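Local coordinates for protein beta sliding clamp (Caulobacter crescentus, PDB 5WCE) that probably confers processivity on DNA polymerases by tethering them, and other proteins, to DNA as a ring-shaped head-to-tail homodimer, at residues T11-A16 with G91-L96; L18-H23 with I60-F65; L42-D47 with A66-P71; I136-N141 with A192-P197. All blocks are in the same frame, centred on the assembly; numbering follows the deposited sequence. Where two conformers were deposited one is given.

In the fold
Contacts 1, 2 and 3 lie in the N-terminal domain and touch one another, their centres 13 to 14 Å apart. Contacts 1 and 2 share helix 14-25 and meet where I12 CG1 lies 3.5 Å from F65 O. Contact 1 joins contact 3 through a probable backbone hydrogen bond, T11 O to Q67 N at 2.8 Å, which links neighbouring strands of one sheet. F65 CD1 is 3.9 Å from D47 O, bringing contact 2 against contact 3. Contact 4 belongs to the central domain, its centre about 25 Å from that of contact 2, yet strand 136-139 and strand 58-65 belong to the same antiparallel sheet, which spans both domains.

Contact 1: residues T11-A16 with G91-L96; sequences TIERAA and GADVSL
I12 and V94 turn their side chains to the same, buried face of an antiparallel sheet, while T11, E13, D93 and S95 use the other. The buried pair meets branch to stem: I12 CG2, set between the backbone N and the carbonyl carbon, is 4.3 Å from V94 CB. Two backbone bonds fix their register, I12 N to V94 O (2.9 Å) and V94 N to I12 O (2.8 Å). On the other face T11 crosses D93 at about a right angle, its CG2 4.0 Å from D93 CB. E13 and D93 lie side by side and point the same way, their carboxylate planes 20° apart. E13 OE2 and D93 OD1 are 4.5 Å apart, so the two charges probably repel. E13 is also the N-cap residue where strand 9-13 passes into helix 14-25. Beyond the paired strands R14 N bonds A92 O, just before strand 93-97, at 3.0 Å, nearly in line with the carbonyl. R14 has CG anti to the backbone N (chi1 171°), and extended next torsions carry NE away from A92. NH2 bonds R86 O, and NH1 gives an in-plane bond to a water that also accepts from G91 N at 2.8 Å.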
loop_
_atom_site.group_PDB
_atom_site.type_symbol
_atom_site.label_atom_id
_atom_site.label_comp_id
_atom_site.label_asym_id
_atom_site.label_seq_id
_atom_site.Cartn_x
_atom_site.Cartn_y
_atom_site.Cartn_z
ATOM N N THR A 11 -35.291 2.335 11.036
ATOM C CA THR A 11 -34.546 1.116 10.961
ATOM C C THR A 11 -34.150 0.907 9.500
ATOM O O THR A 11 -34.944 1.184 8.611
ATOM C CB THR A 11 -35.362 -0.053 11.523
ATOM O OG1 THR A 11 -35.624 0.231 12.921
ATOM C CG2 THR A 11 -34.584 -1.375 11.446
ATOM N N ILE A 12 -32.927 0.419 9.287
ATOM C CA ILE A 12 -32.375 0.188 7.964
ATOM C C ILE A 12 -31.469 -1.029 7.980
ATOM O O ILE A 12 -30.753 -1.284 8.975
ATOM C CB ILE A 12 -31.638 1.460 7.441
ATOM C CG1 ILE A 12 -31.111 1.250 6.035
ATOM C CG2 ILE A 12 -30.503 1.890 8.366
ATOM C CD1 ILE A 12 -30.609 2.512 5.403
ATOM N N GLU A 13 -31.496 -1.795 6.886
ATOM C CA GLU A 13 -30.620 -2.958 6.778
ATOM C C GLU A 13 -29.170 -2.519 6.679
ATOM O O GLU A 13 -28.845 -1.571 5.976
ATOM C CB GLU A 13 -31.014 -3.859 5.594
ATOM C CG GLU A 13 -32.365 -4.524 5.873
ATOM C CD GLU A 13 -32.851 -5.440 4.744
ATOM O OE1 GLU A 13 -32.329 -5.406 3.592
ATOM O OE2 GLU A 13 -33.803 -6.196 5.035
ATOM N N ARG A 14 -28.302 -3.244 7.387
ATOM C CA ARG A 14 -26.854 -2.956 7.400
ATOM C C ARG A 14 -26.334 -2.817 5.955
ATOM O O ARG A 14 -25.656 -1.853 5.662
ATOM C CB ARG A 14 -26.075 -4.028 8.175
ATOM C CG ARG A 14 -24.555 -3.896 8.025
ATOM C CD ARG A 14 -23.826 -5.072 8.646
ATOM N NE ARG A 14 -22.407 -4.966 8.370
ATOM C CZ ARG A 14 -21.803 -5.353 7.255
ATOM N NH1 ARG A 14 -22.469 -5.914 6.257
ATOM N NH2 ARG A 14 -20.507 -5.160 7.129
ATOM N N ALA A 15 -26.671 -3.767 5.072
ATOM C CA ALA A 15 -26.120 -3.746 3.723
ATOM C C ALA A 15 -26.536 -2.479 2.984
ATOM O O ALA A 15 -25.706 -1.850 2.331
ATOM C CB ALA A 15 -26.497 -4.988 2.938
ATOM N N ALA A 16 -27.799 -2.070 3.136
ATOM C CA ALA A 16 -28.272 -0.823 2.513
ATOM C C ALA A 16 -27.613 0.424 3.059
ATOM O O ALA A 16 -27.275 1.381 2.324
ATOM C CB ALA A 16 -29.782 -0.703 2.660
ATOM N N GLY A 91 -26.056 -8.973 8.044
ATOM C CA GLY A 91 -27.477 -9.149 8.223
ATOM C C GLY A 91 -28.133 -8.390 9.343
ATOM O O GLY A 91 -29.345 -8.487 9.496
ATOM N N ALA A 92 -27.388 -7.590 10.104
ATOM C CA ALA A 92 -27.980 -6.822 11.216
ATOM C C ALA A 92 -28.940 -5.748 10.701
ATOM O O ALA A 92 -28.666 -5.068 9.699
ATOM C CB ALA A 92 -26.886 -6.146 12.027
ATOM N N ASP A 93 -30.061 -5.596 11.385
ATOM C CA ASP A 93 -30.884 -4.419 11.205
ATOM C C ASP A 93 -30.309 -3.339 12.094
ATOM O O ASP A 93 -29.954 -3.626 13.222
ATOM C CB ASP A 93 -32.343 -4.699 11.632
ATOM C CG ASP A 93 -33.179 -5.318 10.522
ATOM O OD1 ASP A 93 -32.746 -5.385 9.328
ATOM O OD2 ASP A 93 -34.318 -5.713 10.902
ATOM N N VAL A 94 -30.262 -2.112 11.581
ATOM C CA VAL A 94 -29.672 -0.980 12.276
ATOM C C VAL A 94 -30.702 0.092 12.622
ATOM O O VAL A 94 -31.361 0.628 11.751
ATOM C CB VAL A 94 -28.546 -0.341 11.469
ATOM C CG1 VAL A 94 -27.866 0.735 12.306
ATOM C CG2 VAL A 94 -27.560 -1.413 10.988
ATOM N N SER A 95 -30.818 0.405 13.906
ATOM C CA SER A 95 -31.713 1.443 14.373
ATOM C C SER A 95 -30.930 2.770 14.494
ATOM O O SER A 95 -29.819 2.794 15.048
ATOM C CB SER A 95 -32.332 1.011 15.716
ATOM O OG SER A 95 -32.782 2.138 16.374
ATOM N N LEU A 96 -31.477 3.830 13.914
ATOM C CA LEU A 96 -30.971 5.181 14.059
ATOM C C LEU A 96 -32.029 6.023 14.732
ATOM O O LEU A 96 -33.196 6.078 14.285
ATOM C CB LEU A 96 -30.543 5.810 12.702
ATOM C CG LEU A 96 -29.532 5.045 11.853
ATOM C CD1 LEU A 96 -29.199 5.797 10.580
ATOM C CD2 LEU A 96 -28.232 4.754 12.576
HETATM O O HOH W 1 -25.214 -6.917 6.302
#

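Contact 2: residues L18-H23 with I60-F65; sequences LKALGH and IIDEGF
The hydrogen bond from H23 to D62 is a buried histidine-carboxylate link between helix 14-25 and strand 58-65, the helix packing along one face of the sheet in the N-terminal domain. The short helical and strand segments run nearly antiparallel, their axes 7.9 Å apart at closest approach, so A20, one turn before H23, also meets D62. H23 ND1 donates to D62 OD2 at 2.7 Å with an N-H...O angle of 161°. The acceptor lies almost in the imidazole plane, whereas the donor comes to OD2 from 42° above the carboxylate plane; the two flat groups are also turned 40° against each other. H23 CG lies anti to the carbonyl carbon, beside the backbone N, and the ring has K19 O 3.3 Å above one face, offset toward the rim. OD2 is packed further by A20 CA at 3.4 Å. The other carboxylate oxygen, D62 OD1, takes a weak bond from E63 N at 2.9 Å. A little along the strand, I60 CD1 comes within 3.7 Å of H23 O. L219 of helix 210-220 and S222 also touch H23, which brings the central domain up to this site. An alanine in place of H23 would take the ring from beside K19 O and would probably leave D62 OD2 without its imidazole donor. Because the carboxylate is buried and ND1 serves as donor, the pairing would be expected to keep ND1 protonated and could favour a positively charged imidazole.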
loop_
_atom_site.group_PDB
_atom_site.type_symbol
_atom_site.label_atom_id
_atom_site.label_comp_id
_atom_site.label_asym_id
_atom_site.label_seq_id
_atom_site.Cartn_x
_atom_site.Cartn_y
_atom_site.Cartn_z
ATOM N N LEU A 18 -24.727 0.553 4.635
ATOM C CA LEU A 18 -23.318 0.490 4.277
ATOM C C LEU A 18 -23.064 0.917 2.863
ATOM O O LEU A 18 -22.113 1.647 2.621
ATOM C CB LEU A 18 -22.760 -0.913 4.499
ATOM C CG LEU A 18 -21.275 -1.171 4.348
ATOM C CD1 LEU A 18 -20.482 -0.320 5.324
ATOM C CD2 LEU A 18 -21.006 -2.641 4.626
ATOM N N LYS A 19 -23.941 0.502 1.951
ATOM C CA LYS A 19 -23.786 0.824 0.515
ATOM C C LYS A 19 -23.848 2.331 0.302
ATOM O O LYS A 19 -22.977 2.933 -0.372
ATOM C CB LYS A 19 -24.826 0.069 -0.301
ATOM C CG LYS A 19 -24.849 0.391 -1.807
ATOM C CD LYS A 19 -25.805 -0.536 -2.552
ATOM C CE LYS A 19 -26.587 0.163 -3.651
ATOM N NZ LYS A 19 -27.193 -0.903 -4.510
ATOM N N ALA A 20 -24.855 2.960 0.907
ATOM C CA ALA A 20 -24.991 4.422 0.853
ATOM C C ALA A 20 -23.864 5.212 1.495
ATOM O O ALA A 20 -23.343 6.203 0.914
ATOM C CB ALA A 20 -26.333 4.847 1.424
ATOM N N LEU A 21 -23.506 4.810 2.716
ATOM C CA LEU A 21 -22.412 5.419 3.429
ATOM C C LEU A 21 -21.102 5.328 2.633
ATOM O O LEU A 21 -20.380 6.331 2.511
ATOM C CB LEU A 21 -22.207 4.797 4.797
ATOM C CG LEU A 21 -23.263 5.115 5.864
ATOM C CD1 LEU A 21 -23.083 4.266 7.121
ATOM C CD2 LEU A 21 -23.293 6.567 6.247
ATOM N N GLY A 22 -20.836 4.148 2.088
ATOM C CA GLY A 22 -19.637 3.899 1.295
ATOM C C GLY A 22 -19.594 4.787 0.060
ATOM O O GLY A 22 -18.574 5.323 -0.270
ATOM N N HIS A 23 -20.713 4.948 -0.614
ATOM C CA HIS A 23 -20.770 5.850 -1.743
ATOM C C HIS A 23 -20.489 7.328 -1.434
ATOM O O HIS A 23 -19.834 7.999 -2.239
ATOM C CB HIS A 23 -22.136 5.800 -2.405
ATOM C CG HIS A 23 -22.362 4.588 -3.236
ATOM N ND1 HIS A 23 -23.624 4.122 -3.536
ATOM C CD2 HIS A 23 -21.493 3.749 -3.845
ATOM C CE1 HIS A 23 -23.519 3.023 -4.265
ATOM N NE2 HIS A 23 -22.248 2.795 -4.491
ATOM N N ILE A 60 -21.801 14.604 -2.953
ATOM C CA ILE A 60 -22.321 13.303 -3.328
ATOM C C ILE A 60 -23.578 13.075 -2.511
ATOM O O ILE A 60 -23.549 13.334 -1.279
ATOM C CB ILE A 60 -21.334 12.155 -3.056
ATOM C CG1 ILE A 60 -19.955 12.418 -3.694
ATOM C CG2 ILE A 60 -21.904 10.870 -3.568
ATOM C CD1 ILE A 60 -18.897 11.329 -3.452
ATOM N N ILE A 61 -24.628 12.605 -3.177
ATOM C CA ILE A 61 -25.906 12.238 -2.513
ATOM C C ILE A 61 -26.201 10.786 -2.835
ATOM O O ILE A 61 -25.785 10.260 -3.911
ATOM C CB ILE A 61 -27.076 13.173 -2.925
ATOM C CG1 ILE A 61 -26.732 14.647 -2.622
ATOM C CG2 ILE A 61 -28.376 12.868 -2.178
ATOM C CD1 ILE A 61 -27.858 15.634 -2.883
ATOM N N ASP A 62 -26.907 10.102 -1.928
ATOM C CA ASP A 62 -27.342 8.757 -2.177
ATOM C C ASP A 62 -28.566 8.482 -1.339
ATOM O O ASP A 62 -28.950 9.312 -0.478
ATOM C CB ASP A 62 -26.194 7.764 -1.945
ATOM C CG ASP A 62 -26.412 6.366 -2.621
ATOM O OD1 ASP A 62 -27.361 6.128 -3.384
ATOM O OD2 ASP A 62 -25.634 5.457 -2.314
ATOM N N GLU A 63 -29.282 7.428 -1.676
ATOM C CA GLU A 63 -30.508 7.103 -0.960
ATOM C C GLU A 63 -30.582 5.609 -0.747
ATOM O O GLU A 63 -30.089 4.837 -1.556
ATOM C CB GLU A 63 -31.757 7.643 -1.658
ATOM C CG GLU A 63 -32.000 7.103 -3.038
ATOM C CD GLU A 63 -33.372 7.442 -3.629
ATOM O OE1 GLU A 63 -34.049 8.415 -3.194
ATOM O OE2 GLU A 63 -33.801 6.659 -4.504
ATOM N N GLY A 64 -31.150 5.215 0.377
ATOM C CA GLY A 64 -31.443 3.808 0.641
ATOM C C GLY A 64 -32.835 3.644 1.199
ATOM O O GLY A 64 -33.362 4.570 1.807
ATOM N N PHE A 65 -33.419 2.455 1.018
ATOM C CA PHE A 65 -34.730 2.149 1.612
ATOM C C PHE A 65 -34.562 1.972 3.110
ATOM O O PHE A 65 -33.535 1.416 3.550
ATOM C CB PHE A 65 -35.293 0.885 1.002
ATOM C CG PHE A 65 -35.621 1.027 -0.459
ATOM C CD1 PHE A 65 -36.592 1.961 -0.877
ATOM C CD2 PHE A 65 -34.959 0.260 -1.394
ATOM C CE1 PHE A 65 -36.892 2.090 -2.239
ATOM C CE2 PHE A 65 -35.248 0.404 -2.760
ATOM C CZ PHE A 65 -36.207 1.322 -3.159
#

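Contact 3: residues L42-D47 with A66-P71; sequences LSAEGD and AQIDVP
G46 O, which lies against I68, is gripped by two waters that tie the two segments together. One water donates to it at 2.8 Å and accepts from I68 N at 2.9 Å. The other donates to G46 O at 2.9 Å and, with a longer bond of 3.1 Å, to I68 O. Both polar backbone atoms of I68 are thus reached through water, and its side chain packs against the turn. The first torsion puts I68 CG1 beside the backbone N, anti to the carbonyl carbon, 3.4 Å from the same G46 O; the next (chi2 -52°) turns CD1 to 3.8 Å from A44 CB, and CG2 approaches the same methyl. An alanine in place of I68 would take CG1 away from G46 O, with CB still close to it, and would probably open a gap beside A44 CB, which would lose CD1 and CG2. The direct polar bond is A66 N to D47 O, 3.0 Å long with an N-H...O angle of 164°, although the donor sits 47° out of the carbonyl plane. At the far end P71 CB presses on A44 O at 3.2 Å. G46 takes a positive phi, which favours glycine, and with D47 forms the short connection of the hairpin between strands 39-45 and 48-54. The chain of the other segment turns a corner at D69, where D69 and V70 both face K9. This is a classic beta bulge, and past it the chain leaves strand 67-70, at the edge of one sheet, for strand 72-77, at the edge of the other.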
loop_
_atom_site.group_PDB
_atom_site.type_symbol
_atom_site.label_atom_id
_atom_site.label_comp_id
_atom_site.label_asym_id
_atom_site.label_seq_id
_atom_site.Cartn_x
_atom_site.Cartn_y
_atom_site.Cartn_z
ATOM N N LEU A 42 -28.063 13.316 7.038
ATOM C CA LEU A 42 -28.983 12.196 7.017
ATOM C C LEU A 42 -30.389 12.815 6.970
ATOM O O LEU A 42 -30.730 13.632 7.810
ATOM C CB LEU A 42 -28.816 11.322 8.250
ATOM C CG LEU A 42 -27.457 10.633 8.398
ATOM C CD1 LEU A 42 -27.414 9.936 9.759
ATOM C CD2 LEU A 42 -27.228 9.600 7.324
ATOM N N SER A 43 -31.170 12.448 5.970
ATOM C CA SER A 43 -32.487 13.016 5.845
ATOM C C SER A 43 -33.499 11.875 5.645
ATOM O O SER A 43 -33.495 11.202 4.608
ATOM C CB SER A 43 -32.456 14.043 4.704
ATOM O OG SER A 43 -33.774 14.531 4.495
ATOM N N ALA A 44 -34.343 11.632 6.658
ATOM C CA ALA A 44 -35.299 10.532 6.617
ATOM C C ALA A 44 -36.709 11.045 6.311
ATOM O O ALA A 44 -37.205 11.937 7.005
ATOM C CB ALA A 44 -35.323 9.789 7.928
ATOM N N GLU A 45 -37.353 10.424 5.351
ATOM C CA GLU A 45 -38.682 10.844 4.922
ATOM C C GLU A 45 -39.276 9.742 4.062
ATOM O O GLU A 45 -38.596 9.184 3.235
ATOM C CB GLU A 45 -38.570 12.145 4.115
ATOM C CG GLU A 45 -39.879 12.889 3.949
ATOM C CD GLU A 45 -39.778 14.005 2.904
ATOM O OE1 GLU A 45 -38.648 14.416 2.541
ATOM O OE2 GLU A 45 -40.820 14.461 2.415
ATOM N N GLY A 46 -40.543 9.420 4.288
ATOM C CA GLY A 46 -41.249 8.401 3.502
ATOM C C GLY A 46 -40.716 7.010 3.783
ATOM O O GLY A 46 -40.873 6.474 4.884
ATOM N N ASP A 47 -40.098 6.437 2.770
ATOM C CA ASP A 47 -39.493 5.117 2.811
ATOM C C ASP A 47 -37.997 5.171 2.503
ATOM O O ASP A 47 -37.389 4.152 2.226
ATOM C CB ASP A 47 -40.161 4.242 1.773
ATOM C CG ASP A 47 -41.649 4.023 2.097
ATOM O OD1 ASP A 47 -41.981 3.621 3.216
ATOM O OD2 ASP A 47 -42.497 4.327 1.255
ATOM N N ALA A 66 -35.533 2.475 3.864
ATOM C CA ALA A 66 -35.535 2.348 5.317
ATOM C C ALA A 66 -36.966 2.395 5.824
ATOM O O ALA A 66 -37.854 2.965 5.164
ATOM C CB ALA A 66 -34.754 3.470 5.948
ATOM N N GLN A 67 -37.172 1.820 6.999
ATOM C CA GLN A 67 -38.433 1.944 7.691
ATOM C C GLN A 67 -38.389 3.168 8.622
ATOM O O GLN A 67 -37.684 3.162 9.678
ATOM C CB GLN A 67 -38.696 0.670 8.474
ATOM C CG GLN A 67 -40.084 0.634 9.063
ATOM C CD GLN A 67 -40.067 -0.018 10.416
ATOM O OE1 GLN A 67 -40.382 -1.212 10.539
ATOM N NE2 GLN A 67 -39.629 0.738 11.435
ATOM N N ILE A 68 -39.144 4.209 8.251
ATOM C CA ILE A 68 -39.071 5.503 8.900
ATOM C C ILE A 68 -40.249 5.620 9.869
ATOM O O ILE A 68 -41.398 5.661 9.446
ATOM C CB ILE A 68 -39.115 6.672 7.904
ATOM C CG1 ILE A 68 -38.045 6.546 6.757
ATOM C CG2 ILE A 68 -38.942 7.994 8.629
ATOM C CD1 ILE A 68 -36.667 6.311 7.232
ATOM N N ASP A 69 -39.966 5.666 11.165
ATOM C CA ASP A 69 -41.001 5.889 12.148
ATOM C C ASP A 69 -41.220 7.347 12.353
ATOM O O ASP A 69 -42.358 7.774 12.469
ATOM C CB ASP A 69 -40.633 5.263 13.466
ATOM C CG ASP A 69 -40.436 3.812 13.365
ATOM O OD1 ASP A 69 -41.168 3.115 12.636
ATOM O OD2 ASP A 69 -39.523 3.350 14.056
ATOM N N VAL A 70 -40.144 8.114 12.400
ATOM C CA VAL A 70 -40.243 9.549 12.535
ATOM C C VAL A 70 -39.291 10.203 11.545
ATOM O O VAL A 70 -38.089 9.925 11.585
ATOM C CB VAL A 70 -39.897 10.006 13.961
ATOM C CG1 VAL A 70 -39.991 11.521 14.071
ATOM C CG2 VAL A 70 -40.815 9.349 14.984
ATOM N N PRO A 71 -39.811 11.034 10.640
ATOM C CA PRO A 71 -38.933 11.698 9.694
ATOM C C PRO A 71 -38.145 12.806 10.334
ATOM O O PRO A 71 -38.536 13.346 11.388
ATOM C CB PRO A 71 -39.909 12.297 8.659
ATOM C CG PRO A 71 -41.185 12.525 9.438
ATOM C CD PRO A 71 -41.215 11.531 10.567
HETATM O O HOH W 2 -41.098 3.969 6.079
HETATM O O HOH W 3 -42.720 6.966 7.015
#

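Contact 4: residues I136-N141 with A192-P197; sequences IAVDTN and AEMPAP
P197 sets its ring against V138, joining the loop that follows strand 188-195 to strand 136-139, the outermost strand of the sheet that the N-terminal and central domains share. The two strands belong to different antiparallel sheets, one shared with the N-terminal domain and one with the C-terminal domain, so this is packing between sheets, and no hydrogen bond links the segments. Conformation decides how they meet. V138 has CG1 anti to the backbone N (chi1 -172°) and CG2 anti to the carbonyl carbon, and this spread gives P197 CG two neighbours: CG2 at 4.1 Å and CG1 at 4.2 Å. The proline crosses the valine obliquely. M194 approaches V138 as well. Its CG takes the position between the backbone N and the carbonyl carbon (chi1 62°), and the next torsion is extended (chi2 -177°), which carries SD to 4.3 Å from V138 CG1. The terminal methyl then turns back toward the proline, M194 CE lying 4.1 Å from P197 CG, so that valine, methionine and proline form one apolar cluster. L179 touches both M194 and P197, and L146 of helix 140-148 touches M194. That helix starts right after the strand: D139 is its N-cap residue, and OD1 accepts from the backbone N of E142. Two residues before V138 in the strand, I136 adds to the apolar surface, its CG2 4.3 Å from P197 CB. On the strand backbone between I136 and V138, the carbonyl oxygen of A137 faces the same ring carbon, with A137 O 3.5 Å from P197 CB.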
loop_
_atom_site.group_PDB
_atom_site.type_symbol
_atom_site.label_atom_id
_atom_site.label_comp_id
_atom_site.label_asym_id
_atom_site.label_seq_id
_atom_site.Cartn_x
_atom_site.Cartn_y
_atom_site.Cartn_z
ATOM N N ILE A 136 -28.640 14.108 -19.941
ATOM C CA ILE A 136 -28.087 13.520 -21.145
ATOM C C ILE A 136 -27.592 12.120 -20.764
ATOM O O ILE A 136 -26.650 11.987 -20.003
ATOM C CB ILE A 136 -26.908 14.362 -21.629
ATOM C CG1 ILE A 136 -27.371 15.776 -21.984
ATOM C CG2 ILE A 136 -26.228 13.686 -22.793
ATOM C CD1 ILE A 136 -26.272 16.806 -22.049
ATOM N N ALA A 137 -28.204 11.074 -21.309
ATOM C CA ALA A 137 -27.786 9.689 -21.040
ATOM C C ALA A 137 -26.523 9.375 -21.826
ATOM O O ALA A 137 -26.471 9.597 -23.036
ATOM C CB ALA A 137 -28.874 8.702 -21.392
ATOM N N VAL A 138 -25.491 8.954 -21.092
ATOM C CA VAL A 138 -24.214 8.575 -21.644
ATOM C C VAL A 138 -23.944 7.139 -21.307
ATOM O O VAL A 138 -23.972 6.743 -20.138
ATOM C CB VAL A 138 -23.042 9.463 -21.135
ATOM C CG1 VAL A 138 -21.771 9.139 -21.893
ATOM C CG2 VAL A 138 -23.411 10.942 -21.271
ATOM N N ASP A 139 -23.634 6.348 -22.330
ATOM C CA ASP A 139 -23.209 4.981 -22.071
ATOM C C ASP A 139 -22.056 4.921 -21.054
ATOM O O ASP A 139 -21.020 5.603 -21.204
ATOM C CB ASP A 139 -22.815 4.296 -23.398
ATOM C CG ASP A 139 -22.409 2.890 -23.181
ATOM O OD1 ASP A 139 -21.261 2.599 -22.767
ATOM O OD2 ASP A 139 -23.270 2.047 -23.366
ATOM N N THR A 140 -22.209 4.093 -20.036
ATOM C CA THR A 140 -21.309 4.086 -18.903
ATOM C C THR A 140 -19.903 3.642 -19.265
ATOM O O THR A 140 -18.914 4.205 -18.790
ATOM C CB THR A 140 -21.850 3.176 -17.764
ATOM O OG1 THR A 140 -23.124 3.675 -17.300
ATOM C CG2 THR A 140 -20.907 3.135 -16.610
ATOM N N ASN A 141 -19.829 2.583 -20.053
ATOM C CA ASN A 141 -18.527 2.079 -20.521
ATOM C C ASN A 141 -17.806 3.109 -21.392
ATOM O O ASN A 141 -16.613 3.284 -21.244
ATOM C CB ASN A 141 -18.710 0.748 -21.249
ATOM C CG ASN A 141 -18.988 -0.418 -20.276
ATOM O OD1 ASN A 141 -18.559 -0.440 -19.098
ATOM N ND2 ASN A 141 -19.669 -1.401 -20.790
ATOM N N ALA A 192 -9.360 11.873 -25.738
ATOM C CA ALA A 192 -10.212 10.751 -26.077
ATOM C C ALA A 192 -11.587 11.245 -26.442
ATOM O O ALA A 192 -12.073 12.253 -25.892
ATOM C CB ALA A 192 -10.272 9.754 -24.950
ATOM N N GLU A 193 -12.215 10.588 -27.406
ATOM C CA GLU A 193 -13.515 11.034 -27.855
ATOM C C GLU A 193 -14.397 9.878 -28.279
ATOM O O GLU A 193 -13.928 8.760 -28.515
ATOM C CB GLU A 193 -13.364 12.064 -28.965
ATOM C CG GLU A 193 -12.872 11.464 -30.290
ATOM C CD GLU A 193 -12.333 12.451 -31.274
ATOM O OE1 GLU A 193 -12.426 13.665 -31.005
ATOM O OE2 GLU A 193 -11.845 11.979 -32.352
ATOM N N MET A 194 -15.695 10.180 -28.345
ATOM C CA MET A 194 -16.737 9.238 -28.756
ATOM C C MET A 194 -17.771 9.981 -29.575
ATOM O O MET A 194 -17.819 11.207 -29.512
ATOM C CB MET A 194 -17.415 8.632 -27.536
ATOM C CG MET A 194 -18.146 9.687 -26.638
ATOM S SD MET A 194 -18.900 9.013 -25.144
ATOM C CE MET A 194 -20.281 8.211 -25.957
ATOM N N PRO A 195 -18.610 9.250 -30.345
ATOM C CA PRO A 195 -19.745 9.923 -30.982
ATOM C C PRO A 195 -20.608 10.590 -29.913
ATOM O O PRO A 195 -20.881 9.984 -28.882
ATOM C CB PRO A 195 -20.513 8.792 -31.694
ATOM C CG PRO A 195 -19.528 7.663 -31.811
ATOM C CD PRO A 195 -18.565 7.811 -30.658
ATOM N N ALA A 196 -21.024 11.830 -30.165
ATOM C CA ALA A 196 -21.756 12.593 -29.152
ATOM C C ALA A 196 -23.099 11.935 -28.891
ATOM O O ALA A 196 -23.873 11.740 -29.826
ATOM C CB ALA A 196 -21.929 14.039 -29.584
ATOM N N PRO A 197 -23.380 11.561 -27.622
ATOM C CA PRO A 197 -24.715 11.063 -27.283
ATOM C C PRO A 197 -25.803 12.037 -27.687
ATOM O O PRO A 197 -25.556 13.256 -27.819
ATOM C CB PRO A 197 -24.696 10.929 -25.753
ATOM C CG PRO A 197 -23.275 10.924 -25.378
ATOM C CD PRO A 197 -22.513 11.670 -26.443
#